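Local coordinates for protein pentafunctional AROM polypeptide (Schizosaccharomyces pombe, PDB 5SWV) that probably carries out the dehydroquinate dehydratase and shikimate dehydrogenase steps of the shikimate pathway, as two domains of the larger AROM polypeptide, at residues S210-K215 with E241-I246; T218-P223 with L234-L239. One frame throughout, in Å; residues are numbered along the deposited sequence.

Interaction 1 of 2, residues S210-K215 with E241-I246; sequences SRILNK and EARVLI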
loop_
_atom_site.group_PDB
_atom_site.type_symbol
_atom_site.label_atom_id
_atom_site.label_comp_id
_atom_site.label_asym_id
_atom_site.label_seq_id
_atom_site.Cartn_x
_atom_site.Cartn_y
_atom_site.Cartn_z
ATOM N N SER A 210 -20.793 3.450 15.562
ATOM C CA SER A 210 -21.188 2.883 14.282
ATOM C C SER A 210 -20.042 2.911 13.269
ATOM O O SER A 210 -19.940 2.015 12.451
ATOM C CB SER A 210 -22.414 3.596 13.710
ATOM O OG SER A 210 -22.110 4.928 13.295
ATOM N N ARG A 211 -19.189 3.934 13.320
ATOM C CA ARG A 211 -17.979 4.000 12.465
ATOM C C ARG A 211 -17.037 2.842 12.773
ATOM O O ARG A 211 -16.511 2.189 11.869
ATOM C CB ARG A 211 -17.191 5.301 12.684
ATOM C CG ARG A 211 -17.873 6.585 12.230
ATOM C CD ARG A 211 -17.026 7.763 12.661
ATOM N NE ARG A 211 -17.532 9.070 12.252
ATOM C CZ ARG A 211 -17.425 9.600 11.037
ATOM N NH1 ARG A 211 -16.861 8.928 10.035
ATOM N NH2 ARG A 211 -17.910 10.818 10.819
ATOM N N ILE A 212 -16.847 2.603 14.066
ATOM C CA ILE A 212 -15.993 1.542 14.569
ATOM C C ILE A 212 -16.475 0.169 14.100
ATOM O O ILE A 212 -15.657 -0.654 13.695
ATOM C CB ILE A 212 -15.898 1.652 16.105
ATOM C CG1 ILE A 212 -15.032 2.864 16.478
ATOM C CG2 ILE A 212 -15.354 0.380 16.741
ATOM C CD1 ILE A 212 -15.335 3.429 17.852
ATOM N N LEU A 213 -17.790 -0.051 14.128
ATOM C CA LEU A 213 -18.410 -1.314 13.670
ATOM C C LEU A 213 -18.564 -1.477 12.150
ATOM O O LEU A 213 -18.742 -2.606 11.663
ATOM C CB LEU A 213 -19.798 -1.488 14.308
ATOM C CG LEU A 213 -19.850 -1.552 15.837
ATOM C CD1 LEU A 213 -21.291 -1.705 16.319
ATOM C CD2 LEU A 213 -18.971 -2.668 16.373
ATOM N N ASN A 214 -18.534 -0.375 11.404
ATOM C CA ASN A 214 -18.576 -0.446 9.948
ATOM C C ASN A 214 -17.253 -0.964 9.368
ATOM O O ASN A 214 -16.256 -0.255 9.340
ATOM C CB ASN A 214 -18.907 0.919 9.373
ATOM C CG ASN A 214 -18.946 0.906 7.860
ATOM O OD1 ASN A 214 -19.873 0.395 7.272
ATOM N ND2 ASN A 214 -17.920 1.452 7.230
ATOM N N LYS A 215 -17.243 -2.206 8.907
ATOM C CA LYS A 215 -15.982 -2.859 8.509
ATOM C C LYS A 215 -15.552 -2.474 7.118
ATOM O O LYS A 215 -14.379 -2.272 6.881
ATOM C CB LYS A 215 -16.087 -4.373 8.662
ATOM C CG LYS A 215 -16.225 -4.745 10.134
ATOM C CD LYS A 215 -16.310 -6.239 10.406
ATOM C CE LYS A 215 -17.492 -6.860 9.675
ATOM N NZ LYS A 215 -18.054 -8.004 10.439
ATOM N N GLU A 241 -7.417 1.440 17.988
ATOM C CA GLU A 241 -7.525 1.515 19.426
ATOM C C GLU A 241 -8.937 1.226 19.934
ATOM O O GLU A 241 -9.116 0.490 20.898
ATOM C CB GLU A 241 -7.076 2.877 19.903
ATOM C CG GLU A 241 -5.577 3.009 19.927
ATOM C CD GLU A 241 -5.119 4.410 20.300
ATOM O OE1 GLU A 241 -5.916 5.378 20.155
ATOM O OE2 GLU A 241 -3.941 4.543 20.730
ATOM N N ALA A 242 -9.929 1.799 19.271
ATOM C CA ALA A 242 -11.320 1.583 19.640
ATOM C C ALA A 242 -11.739 0.134 19.397
ATOM O O ALA A 242 -12.312 -0.515 20.280
ATOM C CB ALA A 242 -12.219 2.526 18.861
ATOM N N ARG A 243 -11.424 -0.374 18.206
ATOM C CA ARG A 243 -11.731 -1.759 17.852
ATOM C C ARG A 243 -11.092 -2.786 18.780
ATOM O O ARG A 243 -11.651 -3.855 19.003
ATOM C CB ARG A 243 -11.342 -2.034 16.403
ATOM C CG ARG A 243 -12.334 -1.424 15.432
ATOM C CD ARG A 243 -11.890 -1.503 13.986
ATOM N NE ARG A 243 -12.943 -0.981 13.108
ATOM C CZ ARG A 243 -12.827 -0.771 11.797
ATOM N NH1 ARG A 243 -11.691 -1.043 11.147
ATOM N NH2 ARG A 243 -13.867 -0.281 11.123
ATOM N N VAL A 244 -9.924 -2.468 19.316
ATOM C CA VAL A 244 -9.291 -3.351 20.278
ATOM C C VAL A 244 -10.062 -3.311 21.588
ATOM O O VAL A 244 -10.341 -4.358 22.181
ATOM C CB VAL A 244 -7.813 -2.990 20.504
ATOM C CG1 VAL A 244 -7.216 -3.786 21.667
ATOM C CG2 VAL A 244 -7.009 -3.241 19.224
ATOM N N LEU A 245 -10.419 -2.106 22.021
ATOM C CA LEU A 245 -11.113 -1.920 23.294
ATOM C C LEU A 245 -12.510 -2.509 23.312
ATOM O O LEU A 245 -12.936 -2.987 24.353
ATOM C CB LEU A 245 -11.160 -0.443 23.684
ATOM C CG LEU A 245 -9.818 0.121 24.165
ATOM C CD1 LEU A 245 -9.829 1.640 24.169
ATOM C CD2 LEU A 245 -9.435 -0.406 25.543
ATOM N N ILE A 246 -13.219 -2.508 22.182
ATOM C CA ILE A 246 -14.546 -3.147 22.155
ATOM C C ILE A 246 -14.527 -4.651 21.913
ATOM O O ILE A 246 -15.578 -5.269 21.962
ATOM C CB ILE A 246 -15.535 -2.477 21.175
ATOM C CG1 ILE A 246 -15.166 -2.722 19.713
ATOM C CG2 ILE A 246 -15.641 -0.986 21.464
ATOM C CD1 ILE A 246 -16.308 -2.423 18.774
#
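Arg243 reaches out of helix 236-245 to the last turn of helix 208-213, where its guanidinium takes hold of the backbone carbonyl of Ile212. The backbones are nearest at the same two residues, with CA of Ile212 and CA of Arg243 6.3 Å apart. From CB the arginine chain turns CG anti to its own carbonyl carbon (chi1 -76°), and CG packs on Ile212 CG2 at 3.8 Å, with the two side chains running antiparallel past one another. CD then continues the extended run to NE, passing near Ile212 O without bonding to it. NE donates to Ile212 O at 2.8 Å, with an N-H...O angle of 158°, in the carbonyl plane and on a lone pair. NH2 reaches the same oxygen at 3.2 Å in a more bent bond that comes from above the carbonyl plane. The grip is therefore side-on, two nitrogens to one acceptor, and that oxygen lies close to the guanidinium plane. Asn214 O also sits at the guanidinium edge, but its angle to NH2 is too poor for a hydrogen bond.

Beside this polar grip lies an apolar patch. Ile212 CD1 meets Ala242 CB at 3.4 Å, while Ile212 CG2 and Leu213 CD2 both touch Ile246 CD1, the tip of its side chain. Asn214, the first residue to leave helical geometry, turns its amide elsewhere: OD1 accepts from Arg187 NH1 and Leu200 N, while ND2 donates to Thr218 OG1 and Phe216 O.

The contact joins two helices on the outside of the type I dehydroquinase barrel. Carbonyls in the last turn of a helix commonly lack the usual amide partner further along, and the helix dipole may add a little to their negative character; a cationic side chain at Ile212 O is consistent with both.

Interaction 2 of 2, residues T218-P223 with L234-L239; sequences TPVTHP and LTVKQL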
loop_
_atom_site.group_PDB
_atom_site.type_symbol
_atom_site.label_atom_id
_atom_site.label_comp_id
_atom_site.label_asym_id
_atom_site.label_seq_id
_atom_site.Cartn_x
_atom_site.Cartn_y
_atom_site.Cartn_z
ATOM N N THR A 218 -14.542 2.305 5.746
ATOM C CA THR A 218 -14.798 3.378 6.709
ATOM C C THR A 218 -13.922 4.571 6.365
ATOM O O THR A 218 -12.742 4.396 6.065
ATOM C CB THR A 218 -14.484 2.940 8.157
ATOM O OG1 THR A 218 -15.312 1.831 8.508
ATOM C CG2 THR A 218 -14.748 4.060 9.135
ATOM N N PRO A 219 -14.490 5.788 6.387
ATOM C CA PRO A 219 -13.606 6.941 6.235
ATOM C C PRO A 219 -12.864 7.259 7.523
ATOM O O PRO A 219 -13.417 7.133 8.621
ATOM C CB PRO A 219 -14.544 8.079 5.846
ATOM C CG PRO A 219 -15.869 7.654 6.329
ATOM C CD PRO A 219 -15.903 6.161 6.244
ATOM N N VAL A 220 -11.610 7.654 7.350
ATOM C CA VAL A 220 -10.740 8.072 8.422
ATOM C C VAL A 220 -10.027 9.357 8.022
ATOM O O VAL A 220 -10.011 9.738 6.845
ATOM C CB VAL A 220 -9.687 6.997 8.765
ATOM C CG1 VAL A 220 -10.366 5.704 9.180
ATOM C CG2 VAL A 220 -8.714 6.752 7.610
ATOM N N THR A 221 -9.428 10.005 9.016
ATOM C CA THR A 221 -8.662 11.221 8.820
ATOM C C THR A 221 -7.290 11.022 9.463
ATOM O O THR A 221 -6.960 9.900 9.860
ATOM C CB THR A 221 -9.412 12.456 9.377
ATOM O OG1 THR A 221 -8.627 13.636 9.153
ATOM C CG2 THR A 221 -9.707 12.327 10.872
ATOM N N HIS A 222 -6.499 12.094 9.548
ATOM C CA HIS A 222 -5.151 12.055 10.131
ATOM C C HIS A 222 -4.793 13.438 10.709
ATOM O O HIS A 222 -5.222 14.452 10.160
ATOM C CB HIS A 222 -4.163 11.639 9.045
ATOM C CG HIS A 222 -2.777 11.380 9.541
ATOM N ND1 HIS A 222 -1.851 12.387 9.716
ATOM C CD2 HIS A 222 -2.150 10.230 9.879
ATOM C CE1 HIS A 222 -0.715 11.873 10.148
ATOM N NE2 HIS A 222 -0.871 10.565 10.259
ATOM N N PRO A 223 -4.028 13.498 11.822
ATOM C CA PRO A 223 -3.811 14.804 12.512
ATOM C C PRO A 223 -3.230 15.965 11.677
ATOM O O PRO A 223 -3.459 17.141 11.998
ATOM C CB PRO A 223 -2.843 14.435 13.643
ATOM C CG PRO A 223 -3.160 13.006 13.950
ATOM C CD PRO A 223 -3.520 12.370 12.638
ATOM N N LEU A 234 -12.727 9.527 13.014
ATOM C CA LEU A 234 -11.566 9.007 13.724
ATOM C C LEU A 234 -10.344 8.885 12.817
ATOM O O LEU A 234 -10.480 8.776 11.613
ATOM C CB LEU A 234 -11.905 7.620 14.258
ATOM C CG LEU A 234 -13.040 7.546 15.274
ATOM C CD1 LEU A 234 -13.386 6.093 15.601
ATOM C CD2 LEU A 234 -12.674 8.320 16.543
ATOM N N THR A 235 -9.160 8.885 13.418
ATOM C CA THR A 235 -7.934 8.568 12.715
ATOM C C THR A 235 -7.802 7.052 12.674
ATOM O O THR A 235 -8.551 6.343 13.369
ATOM C CB THR A 235 -6.680 9.200 13.362
ATOM O OG1 THR A 235 -6.456 8.662 14.671
ATOM C CG2 THR A 235 -6.807 10.701 13.451
ATOM N N VAL A 236 -6.859 6.557 11.865
ATOM C CA VAL A 236 -6.589 5.116 11.785
ATOM C C VAL A 236 -6.141 4.569 13.134
ATOM O O VAL A 236 -6.579 3.492 13.549
ATOM C CB VAL A 236 -5.562 4.767 10.666
ATOM C CG1 VAL A 236 -4.980 3.364 10.825
ATOM C CG2 VAL A 236 -6.237 4.875 9.310
ATOM N N LYS A 237 -5.268 5.308 13.802
ATOM C CA LYS A 237 -4.808 4.922 15.129
ATOM C C LYS A 237 -5.969 4.779 16.118
ATOM O O LYS A 237 -6.085 3.779 16.830
ATOM C CB LYS A 237 -3.825 5.949 15.659
ATOM C CG LYS A 237 -3.120 5.462 16.898
ATOM C CD LYS A 237 -2.232 6.542 17.464
ATOM C CE LYS A 237 -1.329 5.971 18.539
ATOM N NZ LYS A 237 -1.060 6.983 19.590
ATOM N N GLN A 238 -6.812 5.798 16.144
ATOM C CA GLN A 238 -7.966 5.815 17.018
ATOM C C GLN A 238 -8.906 4.680 16.689
ATOM O O GLN A 238 -9.448 4.035 17.589
ATOM C CB GLN A 238 -8.719 7.131 16.871
ATOM C CG GLN A 238 -7.990 8.348 17.422
ATOM C CD GLN A 238 -8.797 9.630 17.233
ATOM O OE1 GLN A 238 -9.161 10.022 16.112
ATOM N NE2 GLN A 238 -9.104 10.285 18.349
ATOM N N LEU A 239 -9.098 4.450 15.395
ATOM C CA LEU A 239 -10.026 3.431 14.928
ATOM C C LEU A 239 -9.618 2.057 15.402
ATOM O O LEU A 239 -10.463 1.296 15.838
ATOM C CB LEU A 239 -10.143 3.436 13.404
ATOM C CG LEU A 239 -11.146 2.441 12.789
ATOM C CD1 LEU A 239 -12.580 2.732 13.204
ATOM C CD2 LEU A 239 -11.043 2.447 11.267
HETATM O O HOH W 1 -4.954 8.107 10.302
#
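Val220 lays its CG2 methyl against CG2 of Val236 at 3.5 Å, the two side chains crossing obliquely, while CG1 meets Leu239 CD2 where the two side chains cross at about a right angle. Chi1 of -59° puts CG1 anti to the carbonyl carbon, and this is the branch that meets the leucine. Next to this apolar contact the backbones meet: Thr221 N donates to Leu234 O at 3.1 Å with an angle of 157°, the donor tilted 29° from the carbonyl plane. Two CA-H...O contacts accompany it, from Val220 CA to the same oxygen and from Thr235 CA to Thr221 O. A water accepts from Val236 N at 2.9 Å and donates to Thr221 O, linking the first turn of the helix to segment 218-223.

Thr235 is the N-cap of helix 236-245. Its OG1 accepts from Gln238 N at 3.2 Å, and Thr235 N donates to Gln238 OE1 at 2.9 Å on a lone pair: a capping box. Its CG2 rests on Pro223 CD.

Strand 218-220 is the eighth of the barrel, and helix 236-245 follows it. The cap satisfies the helix start from within; the Thr221-Leu234 bond, the water and the valine contacts tie it to segment 218-223.

How the interactions relate
From the N terminus, the chain runs through helix 208-213 into strand 218-220, which pairs with strand 13-17, as strands 8 and 1 do in a TIM barrel, then through a long loop to helix 236-245. Interaction 2 closes the inner loop, 10 residues between its segments; interaction 1 closes the outer one, 25 residues, so interaction 2 is nested inside interaction 1 and the two do not cross. Both use helix 236-245, its start in interaction 2 and its later turns in interaction 1. Their centres lie 11 Å apart and they touch directly, with Ile212 CG1 3.7 Å from Leu234 CD1. Helix, strand and following helix are thereby joined.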